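Local coordinates for protein hyaluronidase (Thermobaculum terrenum, PDB 5DIY) that probably acts as a family 84 glycoside hydrolase, an O-GlcNAc hydrolase that removes N-acetylglucosamine from modified proteins, at residues C[81-86]-C[115-120]. Numbering follows the deposited sequence.
Sequences AISPGL and GIFFDN. Unlike the reference sequence in segment 115-120: N120 (reference Asp). With NAG (2-acetamido-2-deoxy-beta-D-glucopyranose), chain E.
F117 turns CG anti to its carbonyl carbon (chi1 -56°), and the ring then reaches A81, whose CB sits 3.4 Å from F117 CE2, a tight apolar contact; W221 meets the same ring from outside the pair. I82 holds CG1 anti to its backbone N (chi1 -170°), which leaves CG2 to approach CG1 of I116 at 4.1 Å. F117 joins A81 on the face turned to the barrel interior, as its contacts with A81 CB and W221 indicate, while I82 and I116 lie on the other, which packs against helices 93-108 and 137-153.

Two backbone bonds fix the parallel register. I82 N donates to G115 O at 2.8 Å, and F117 N donates to I82 O at 2.9 Å. The pairing of A81 with G115 is close, 3.8 Å between their CA atoms, G115 offering no side chain on the face where A81 carries its CB.

Beyond the strands, P84 sets CD against I116 CG2 and CG near F118 CE1, and water takes over from direct bonding. One water accepts from G85 N and donates to F117 O. A second joins S83 OG to D119 OD1, donating to the carboxylate at 2.8 Å. The other oxygen, D119 OD2, accepts from NAG N2 at 3.0 Å in a nearly straight bond (166°) and also forms a salt bridge with K43. N120, an engineered replacement of the aspartate predicted to be the proton donor, places ND2 3.6 Å from NAG C2; Y168 and Y14 bond its amide.

This is a right-handed beta-alpha-beta unit of a TIM barrel, strands 77-82 and 113-117 joined through helix 93-108, with sugar-site residues just past the C-terminal end of the second strand.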
loop_
_atom_site.group_PDB
_atom_site.type_symbol
_atom_site.label_atom_id
_atom_site.label_comp_id
_atom_site.label_asym_id
_atom_site.label_seq_id
_atom_site.Cartn_x
_atom_site.Cartn_y
_atom_site.Cartn_z
ATOM N N ALA C 81 -19.463 -6.259 3.065
ATOM C CA ALA C 81 -19.235 -5.509 4.298
ATOM C C ALA C 81 -20.011 -4.197 4.332
ATOM O O ALA C 81 -20.307 -3.605 3.292
ATOM C CB ALA C 81 -17.754 -5.255 4.513
ATOM N N ILE C 82 -20.321 -3.763 5.551
ATOM C CA ILE C 82 -21.022 -2.514 5.829
ATOM C C ILE C 82 -20.281 -1.825 6.993
ATOM O O ILE C 82 -19.729 -2.499 7.864
ATOM C CB ILE C 82 -22.526 -2.790 6.143
ATOM C CG1 ILE C 82 -23.347 -1.495 6.204
ATOM C CG2 ILE C 82 -22.713 -3.615 7.413
ATOM C CD1 ILE C 82 -23.706 -0.944 4.840
ATOM N N SER C 83 -20.249 -0.492 6.975
ATOM C CA SER C 83 -19.547 0.308 7.974
ATOM C C SER C 83 -20.501 1.370 8.530
ATOM O O SER C 83 -20.579 2.474 7.984
ATOM C CB SER C 83 -18.312 0.961 7.354
ATOM O OG SER C 83 -17.442 -0.024 6.831
ATOM N N PRO C 84 -21.249 1.031 9.604
ATOM C CA PRO C 84 -22.281 1.907 10.157
ATOM C C PRO C 84 -21.849 2.803 11.324
ATOM O O PRO C 84 -22.665 3.593 11.814
ATOM C CB PRO C 84 -23.321 0.900 10.648
ATOM C CG PRO C 84 -22.488 -0.223 11.162
ATOM C CD PRO C 84 -21.277 -0.293 10.262
ATOM N N GLY C 85 -20.584 2.711 11.737
ATOM C CA GLY C 85 -20.129 3.274 13.004
ATOM C C GLY C 85 -20.022 4.786 13.123
ATOM O O GLY C 85 -19.821 5.287 14.230
ATOM N N LEU C 86 -20.138 5.517 12.015
ATOM C CA LEU C 86 -20.120 6.984 12.074
ATOM C C LEU C 86 -21.407 7.546 12.664
ATOM O O LEU C 86 -21.374 8.593 13.303
ATOM C CB LEU C 86 -19.884 7.608 10.691
ATOM C CG LEU C 86 -18.583 7.265 9.971
ATOM C CD1 LEU C 86 -18.624 7.786 8.541
ATOM C CD2 LEU C 86 -17.389 7.834 10.720
ATOM N N GLY C 115 -19.554 -8.598 6.511
ATOM C CA GLY C 115 -18.575 -7.773 7.221
ATOM C C GLY C 115 -19.260 -6.606 7.911
ATOM O O GLY C 115 -20.062 -5.913 7.293
ATOM N N ILE C 116 -18.966 -6.387 9.190
ATOM C CA ILE C 116 -19.476 -5.205 9.902
ATOM C C ILE C 116 -18.283 -4.494 10.542
ATOM O O ILE C 116 -17.740 -4.964 11.549
ATOM C CB ILE C 116 -20.569 -5.557 10.944
ATOM C CG1 ILE C 116 -21.675 -6.400 10.287
ATOM C CG2 ILE C 116 -21.169 -4.284 11.535
ATOM C CD1 ILE C 116 -22.814 -6.783 11.207
ATOM N N PHE C 117 -17.880 -3.362 9.958
ATOM C CA PHE C 117 -16.612 -2.711 10.329
ATOM C C PHE C 117 -16.823 -1.442 11.132
ATOM O O PHE C 117 -17.750 -0.684 10.854
ATOM C CB PHE C 117 -15.762 -2.405 9.090
ATOM C CG PHE C 117 -15.459 -3.605 8.215
ATOM C CD1 PHE C 117 -15.468 -4.913 8.710
ATOM C CD2 PHE C 117 -15.111 -3.411 6.887
ATOM C CE1 PHE C 117 -15.180 -5.984 7.888
ATOM C CE2 PHE C 117 -14.816 -4.481 6.063
ATOM C CZ PHE C 117 -14.852 -5.768 6.560
ATOM N N PHE C 118 -15.953 -1.233 12.128
ATOM C CA PHE C 118 -15.981 -0.055 13.005
ATOM C C PHE C 118 -14.619 0.652 13.054
ATOM O O PHE C 118 -14.300 1.337 14.030
ATOM C CB PHE C 118 -16.421 -0.471 14.415
ATOM C CG PHE C 118 -17.765 -1.137 14.451
ATOM C CD1 PHE C 118 -18.927 -0.379 14.479
ATOM C CD2 PHE C 118 -17.870 -2.519 14.414
ATOM C CE1 PHE C 118 -20.175 -0.987 14.483
ATOM C CE2 PHE C 118 -19.112 -3.135 14.423
ATOM C CZ PHE C 118 -20.268 -2.369 14.460
ATOM N N ASP C 119 -13.818 0.485 12.003
ATOM C CA ASP C 119 -12.559 1.222 11.868
ATOM C C ASP C 119 -12.811 2.690 11.533
ATOM O O ASP C 119 -13.772 3.013 10.841
ATOM C CB ASP C 119 -11.662 0.598 10.793
ATOM C CG ASP C 119 -12.336 0.521 9.427
ATOM O OD1 ASP C 119 -13.414 -0.099 9.332
ATOM O OD2 ASP C 119 -11.775 1.062 8.457
ATOM N N ASN C 120 -11.935 3.565 12.024
ATOM C CA ASN C 120 -11.981 5.000 11.731
ATOM C C ASN C 120 -13.334 5.631 12.066
ATOM O O ASN C 120 -14.015 6.201 11.207
ATOM C CB ASN C 120 -11.585 5.264 10.273
ATOM C CG ASN C 120 -10.225 4.681 9.919
ATOM O OD1 ASN C 120 -9.425 4.344 10.795
ATOM N ND2 ASN C 120 -9.961 4.549 8.624
HETATM C C1 NAG E . -7.117 2.467 7.457
HETATM C C2 NAG E . -8.399 1.823 6.894
HETATM C C3 NAG E . -8.276 1.338 5.447
HETATM C C4 NAG E . -7.196 2.117 4.714
HETATM C C5 NAG E . -5.864 1.851 5.397
HETATM C C6 NAG E . -4.694 2.601 4.742
HETATM C C7 NAG E . -8.217 -0.335 8.092
HETATM C C8 NAG E . -8.946 -1.287 8.999
HETATM N N2 NAG E . -8.896 0.767 7.770
HETATM O O3 NAG E . -9.541 1.497 4.795
HETATM O O4 NAG E . -7.100 1.674 3.361
HETATM O O5 NAG E . -5.895 2.103 6.805
HETATM O O6 NAG E . -4.945 4.005 4.643
HETATM O O7 NAG E . -7.081 -0.565 7.697
HETATM O O HOH W 1 -14.995 1.057 7.348
HETATM O O HOH W 2 -18.045 2.100 10.775
#